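PDB 1IV3: 2-C-methyl-D-erythritol 2,4-cyclodiphosphate synthase from Thermus thermophilus, which catalyses the metal-dependent conversion of 4-diphosphocytidyl-2-C-methyl-D-erythritol 2-phosphate to 2-C-methyl-D-erythritol 2,4-cyclodiphosphate with release of CMP, a step of isoprenoid biosynthesis. Local coordinates for residues Thr99-Lys104 / Lys132-Leu137; Ser9-Glu14 / Pro139-Ala144. The protein carries 3 engineered substitutions. One frame throughout, in Å; residues are numbered along the deposited sequence.

Contact 1 (Thr99-Lys104 / Lys132-Leu137)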
loop_
_atom_site.group_PDB
_atom_site.type_symbol
_atom_site.label_atom_id
_atom_site.label_comp_id
_atom_site.label_asym_id
_atom_site.label_seq_id
_atom_site.Cartn_x
_atom_site.Cartn_y
_atom_site.Cartn_z
ATOM N N THR A 99 -0.681 11.012 -3.085
ATOM C CA THR A 99 -2.105 11.295 -3.224
ATOM C C THR A 99 -2.450 12.604 -2.543
ATOM O O THR A 99 -2.156 12.805 -1.359
ATOM C CB THR A 99 -2.936 10.152 -2.607
ATOM O OG1 THR A 99 -2.578 8.913 -3.235
ATOM C CG2 THR A 99 -4.410 10.376 -2.854
ATOM N N LEU A 100 -3.052 13.507 -3.298
ATOM C CA LEU A 100 -3.528 14.787 -2.759
ATOM C C LEU A 100 -4.425 15.454 -3.800
ATOM O O LEU A 100 -4.231 15.267 -5.008
ATOM C CB LEU A 100 -2.369 15.688 -2.350
ATOM C CG LEU A 100 -1.565 16.400 -3.438
ATOM C CD1 LEU A 100 -0.463 17.269 -2.832
ATOM C CD2 LEU A 100 -0.960 15.410 -4.411
ATOM N N ASP A 101 -5.427 16.197 -3.336
ATOM C CA ASP A 101 -6.392 16.771 -4.278
ATOM C C ASP A 101 -5.874 18.047 -4.916
ATOM O O ASP A 101 -6.293 18.399 -6.023
ATOM C CB ASP A 101 -7.736 16.989 -3.560
ATOM C CG ASP A 101 -8.339 15.672 -3.112
ATOM O OD1 ASP A 101 -7.639 14.639 -3.076
ATOM O OD2 ASP A 101 -9.553 15.630 -2.807
ATOM N N ARG A 102 -4.956 18.759 -4.272
ATOM C CA ARG A 102 -4.343 19.942 -4.878
ATOM C C ARG A 102 -3.019 20.173 -4.167
ATOM O O ARG A 102 -2.970 19.735 -3.003
ATOM C CB ARG A 102 -5.264 21.149 -4.755
ATOM C CG ARG A 102 -5.865 21.297 -3.374
ATOM C CD ARG A 102 -6.777 22.515 -3.226
ATOM N NE ARG A 102 -7.012 22.758 -1.799
ATOM C CZ ARG A 102 -7.172 23.932 -1.214
ATOM N NH1 ARG A 102 -7.126 25.045 -1.935
ATOM N NH2 ARG A 102 -7.380 23.995 0.098
ATOM N N PRO A 103 -2.022 20.772 -4.785
ATOM C CA PRO A 103 -2.010 21.260 -6.161
ATOM C C PRO A 103 -1.737 20.132 -7.153
ATOM O O PRO A 103 -1.366 19.030 -6.743
ATOM C CB PRO A 103 -0.806 22.213 -6.182
ATOM C CG PRO A 103 0.151 21.555 -5.240
ATOM C CD PRO A 103 -0.701 21.004 -4.135
ATOM N N LYS A 104 -1.909 20.385 -8.446
ATOM C CA LYS A 104 -1.511 19.416 -9.457
ATOM C C LYS A 104 -0.002 19.177 -9.412
ATOM O O LYS A 104 0.770 20.149 -9.377
ATOM C CB LYS A 104 -1.908 19.912 -10.859
ATOM C CG LYS A 104 -3.429 19.999 -11.006
ATOM C CD LYS A 104 -3.829 20.417 -12.411
ATOM C CE LYS A 104 -4.837 19.443 -13.013
ATOM N NZ LYS A 104 -6.240 19.851 -12.693
ATOM N N LYS A 132 -1.830 10.810 -7.698
ATOM C CA LYS A 132 -3.259 10.593 -7.625
ATOM C C LYS A 132 -3.895 11.723 -6.808
ATOM O O LYS A 132 -3.247 12.376 -5.998
ATOM C CB LYS A 132 -3.646 9.273 -6.958
ATOM C CG LYS A 132 -2.992 8.045 -7.539
ATOM C CD LYS A 132 -3.532 7.645 -8.897
ATOM C CE LYS A 132 -5.049 7.522 -8.905
ATOM N NZ LYS A 132 -5.527 7.162 -10.275
ATOM N N THR A 133 -5.201 11.883 -7.043
ATOM C CA THR A 133 -6.009 12.680 -6.138
ATOM C C THR A 133 -6.867 11.713 -5.316
ATOM O O THR A 133 -6.954 10.548 -5.698
ATOM C CB THR A 133 -6.970 13.654 -6.826
ATOM O OG1 THR A 133 -8.095 12.877 -7.276
ATOM C CG2 THR A 133 -6.337 14.283 -8.048
ATOM N N SER A 134 -7.478 12.186 -4.243
ATOM C CA SER A 134 -8.222 11.288 -3.363
ATOM C C SER A 134 -9.662 11.112 -3.826
ATOM O O SER A 134 -10.417 10.374 -3.203
ATOM C CB SER A 134 -8.257 11.846 -1.934
ATOM O OG SER A 134 -9.117 12.982 -1.866
ATOM N N GLU A 135 -10.018 11.814 -4.901
ATOM C CA GLU A 135 -11.425 11.803 -5.324
ATOM C C GLU A 135 -12.307 12.204 -4.156
ATOM O O GLU A 135 -13.417 11.691 -3.955
ATOM C CB GLU A 135 -11.809 10.422 -5.840
ATOM C CG GLU A 135 -11.133 9.964 -7.111
ATOM C CD GLU A 135 -11.385 10.847 -8.312
ATOM O OE1 GLU A 135 -10.503 10.893 -9.199
ATOM O OE2 GLU A 135 -12.440 11.501 -8.385
ATOM N N GLY A 136 -11.819 13.131 -3.325
ATOM C CA GLY A 136 -12.629 13.594 -2.214
ATOM C C GLY A 136 -12.653 12.685 -1.016
ATOM O O GLY A 136 -13.315 12.972 -0.014
ATOM N N LEU A 137 -11.914 11.577 -1.104
ATOM C CA LEU A 137 -11.827 10.693 0.059
ATOM C C LEU A 137 -11.108 11.397 1.207
ATOM O O LEU A 137 -11.510 11.306 2.370
ATOM C CB LEU A 137 -11.117 9.418 -0.372
ATOM C CG LEU A 137 -11.107 8.232 0.590
ATOM C CD1 LEU A 137 -12.221 8.337 1.614
ATOM C CD2 LEU A 137 -11.221 6.936 -0.201
#
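Lys132 and Thr99 pair in parallel near the ends of their strands, and just beyond them the Lys132 carbonyl O takes the backbone N-H of Leu100 at 2.9 Å from that N. The same oxygen receives a CA-H...O contact from Thr99. Lysine suits this strand end because its aliphatic CB can pass Thr99 OG1 while the chain, bent at chi2 and chi3, leads away, and NZ is hydrogen-bonded to Asp8 OD1 of the second subunit. At Thr133 the backbone leaves the sheet: its CA lies 3.3 Å from Leu100 O, and Thr99 CG2, anti to its own backbone N, packs 3.7 Å from Thr133 C. Thr133 OG1 accepts from Glu135 N in an ST turn; this threonine is probably a transition-state stabiliser. Ser134 makes the main polar grip. Its N lies 2.7 Å from Asp101 OD1, on the syn side but 35° out of the carboxylate plane, and its OG donates to the syn lone pair of that same Asp101 OD1 at 2.5 Å. OG, held between the backbone N and the carbonyl carbon (chi1 72°), is placed so that N and OG converge on one oxygen, while it also bonds to Ala138 N. These two bonds hold the Asp101 carboxylate against the loop, and aspartate's short chain leaves the group little freedom. Gly136 N adds a weak bond of 3.4 Å to Asp101 OD2, inside a type I' turn from Ser134 to Leu137; glycine fits because a CB would jam against the preceding carbonyl O. Both segments supply substrate-binding residues. They follow strands 91-99 and 127-132, neighbours in the mixed sheet joined through helix 109-120 as a beta-alpha-beta crossover, with strand 141-150 on the other side of 91-99.

Contact 2 (Ser9-Glu14 / Pro139-Ala144). With MG (magnesium ion), chain G.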
loop_
_atom_site.group_PDB
_atom_site.type_symbol
_atom_site.label_atom_id
_atom_site.label_comp_id
_atom_site.label_asym_id
_atom_site.label_seq_id
_atom_site.Cartn_x
_atom_site.Cartn_y
_atom_site.Cartn_z
ATOM N N SER A 9 1.333 10.367 6.028
ATOM C CA SER A 9 0.270 11.317 5.688
ATOM C C SER A 9 0.425 12.579 6.530
ATOM O O SER A 9 0.966 12.507 7.630
ATOM C CB SER A 9 -1.103 10.675 5.885
ATOM O OG SER A 9 -1.403 10.545 7.268
ATOM N N HIS A 10 -0.040 13.702 5.992
ATOM C CA HIS A 10 -0.093 14.942 6.742
ATOM C C HIS A 10 -1.351 15.729 6.385
ATOM O O HIS A 10 -1.777 15.735 5.233
ATOM C CB HIS A 10 1.102 15.871 6.496
ATOM C CG HIS A 10 2.337 15.268 7.102
ATOM N ND1 HIS A 10 2.750 15.539 8.389
ATOM C CD2 HIS A 10 3.230 14.383 6.589
ATOM C CE1 HIS A 10 3.859 14.856 8.640
ATOM N NE2 HIS A 10 4.170 14.146 7.562
ATOM N N ARG A 11 -1.860 16.367 7.434
ATOM C CA ARG A 11 -2.951 17.311 7.272
ATOM C C ARG A 11 -2.392 18.456 6.432
ATOM O O ARG A 11 -1.266 18.915 6.617
ATOM C CB ARG A 11 -3.448 17.795 8.615
ATOM C CG ARG A 11 -4.830 18.397 8.706
ATOM C CD ARG A 11 -5.363 18.267 10.139
ATOM N NE ARG A 11 -6.325 17.171 10.233
ATOM C CZ ARG A 11 -7.455 17.088 9.536
ATOM N NH1 ARG A 11 -7.801 18.037 8.676
ATOM N NH2 ARG A 11 -8.257 16.040 9.700
ATOM N N LEU A 12 -3.241 18.902 5.514
ATOM C CA LEU A 12 -2.795 20.036 4.697
ATOM C C LEU A 12 -3.484 21.311 5.163
ATOM O O LEU A 12 -4.687 21.330 5.421
ATOM C CB LEU A 12 -3.087 19.734 3.232
ATOM C CG LEU A 12 -2.189 18.704 2.553
ATOM C CD1 LEU A 12 -2.819 18.285 1.234
ATOM C CD2 LEU A 12 -0.780 19.264 2.344
ATOM N N GLU A 13 -2.734 22.410 5.279
ATOM C CA GLU A 13 -3.453 23.634 5.652
ATOM C C GLU A 13 -3.077 24.801 4.748
ATOM O O GLU A 13 -1.963 24.912 4.235
ATOM C CB GLU A 13 -3.194 23.958 7.121
ATOM C CG GLU A 13 -4.472 24.039 7.951
ATOM C CD GLU A 13 -4.500 23.016 9.073
ATOM O OE1 GLU A 13 -3.401 22.570 9.473
ATOM O OE2 GLU A 13 -5.610 22.670 9.530
ATOM N N GLU A 14 -4.063 25.692 4.570
ATOM C CA GLU A 14 -3.871 26.859 3.731
ATOM C C GLU A 14 -2.703 27.739 4.185
ATOM O O GLU A 14 -2.515 28.004 5.373
ATOM C CB GLU A 14 -5.183 27.670 3.672
ATOM C CG GLU A 14 -5.734 27.673 2.251
ATOM C CD GLU A 14 -7.039 26.907 2.172
ATOM O OE1 GLU A 14 -7.324 26.275 1.136
ATOM O OE2 GLU A 14 -7.784 26.941 3.176
ATOM N N PRO A 139 -9.604 15.084 1.169
ATOM C CA PRO A 139 -9.312 16.324 0.438
ATOM C C PRO A 139 -8.396 17.275 1.175
ATOM O O PRO A 139 -7.971 18.303 0.663
ATOM C CB PRO A 139 -10.700 16.991 0.342
ATOM C CG PRO A 139 -11.354 16.541 1.611
ATOM C CD PRO A 139 -10.968 15.084 1.741
ATOM N N SER A 140 -8.089 16.946 2.426
ATOM C CA SER A 140 -7.238 17.858 3.160
ATOM C C SER A 140 -5.977 17.179 3.681
ATOM O O SER A 140 -5.383 17.668 4.642
ATOM C CB SER A 140 -8.061 18.471 4.304
ATOM O OG SER A 140 -9.010 19.387 3.769
ATOM N N HIS A 141 -5.549 16.076 3.063
ATOM C CA HIS A 141 -4.281 15.458 3.439
ATOM C C HIS A 141 -3.441 15.192 2.190
ATOM O O HIS A 141 -3.971 15.031 1.091
ATOM C CB HIS A 141 -4.457 14.138 4.176
ATOM C CG HIS A 141 -5.063 14.238 5.536
ATOM N ND1 HIS A 141 -4.367 13.938 6.678
ATOM C CD2 HIS A 141 -6.318 14.591 5.932
ATOM C CE1 HIS A 141 -5.163 14.117 7.724
ATOM N NE2 HIS A 141 -6.341 14.508 7.304
ATOM N N VAL A 142 -2.136 15.146 2.398
ATOM C CA VAL A 142 -1.229 14.572 1.401
ATOM C C VAL A 142 -0.891 13.164 1.887
ATOM O O VAL A 142 -0.592 13.018 3.089
ATOM C CB VAL A 142 0.023 15.416 1.187
ATOM C CG1 VAL A 142 0.748 15.729 2.508
ATOM C CG2 VAL A 142 0.965 14.722 0.210
ATOM N N GLN A 143 -0.964 12.153 1.020
ATOM C CA GLN A 143 -0.621 10.807 1.478
ATOM C C GLN A 143 0.506 10.262 0.601
ATOM O O GLN A 143 0.526 10.580 -0.595
ATOM C CB GLN A 143 -1.800 9.859 1.405
ATOM C CG GLN A 143 -3.046 10.355 2.126
ATOM C CD GLN A 143 -4.301 9.577 1.760
ATOM O OE1 GLN A 143 -5.202 10.056 1.065
ATOM N NE2 GLN A 143 -4.368 8.336 2.232
ATOM N N ALA A 144 1.411 9.465 1.159
ATOM C CA ALA A 144 2.416 8.802 0.339
ATOM C C ALA A 144 2.484 7.344 0.765
ATOM O O ALA A 144 2.397 7.089 1.968
ATOM C CB ALA A 144 3.801 9.424 0.483
HETATM MG MG MG G . 5.481 12.662 7.745
HETATM O O HOH W 1 5.498 12.002 9.983
#
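The antiparallel strand pair that presents a magnesium ligand joins His10 to Val142 by two backbone bonds, His10 N to Val142 O at 3.0 Å and Val142 N to His10 O at 2.9 Å. Leu12 N extends the pairing to Ser140 O at 2.6 Å. On the face of His10 and Val142, histidine puts its NE2 2.0 Å from the magnesium ion, a site completed by Asp8, His42 and water 1. Leucine and valine suit the buried ground beside it: Leu12 CD2 meets Val142 CG1 at 3.9 Å, the side chains crossing at about a right angle. Where strand 141-144 begins, Arg11 CA lies over one face of the His141 ring in a CH-pi contact. The arginine chain, bent at chi3 (-102°), swings NE beside this imidazole, which comes over one face of the guanidinium with the two planes 68° apart. An alanine here removes the guanidinium and would probably open a gap beside the His141 ring and leave Glu135 O of the third subunit without its weak bond from NE. Backbone pairing thus fixes the strand from which His10 reaches the metal, and Arg11 carries charge to the subunit interface.

Both contacts are partly buried and belong to one mixed sheet, but contact 2, centred about 13 Å from the centre of the chain against about 17 Å for contact 1, buries more surface. Contact 2 couples strands in antiparallel register, with apolar packing and a metal ligand on one face; contact 1 is mostly loop beyond parallel strand ends, held by a carboxylate that takes backbone N-H groups and a serine hydroxyl. They meet directly: Thr99 O and Gln143 N, 2.7 Å apart, probably bond, Asp101 packs on Pro139, and Arg102 NH2 forms a salt bridge of 2.5 Å with Glu14 OE1. Each also borders another subunit, consistent with active sites built at the trimer's interfaces.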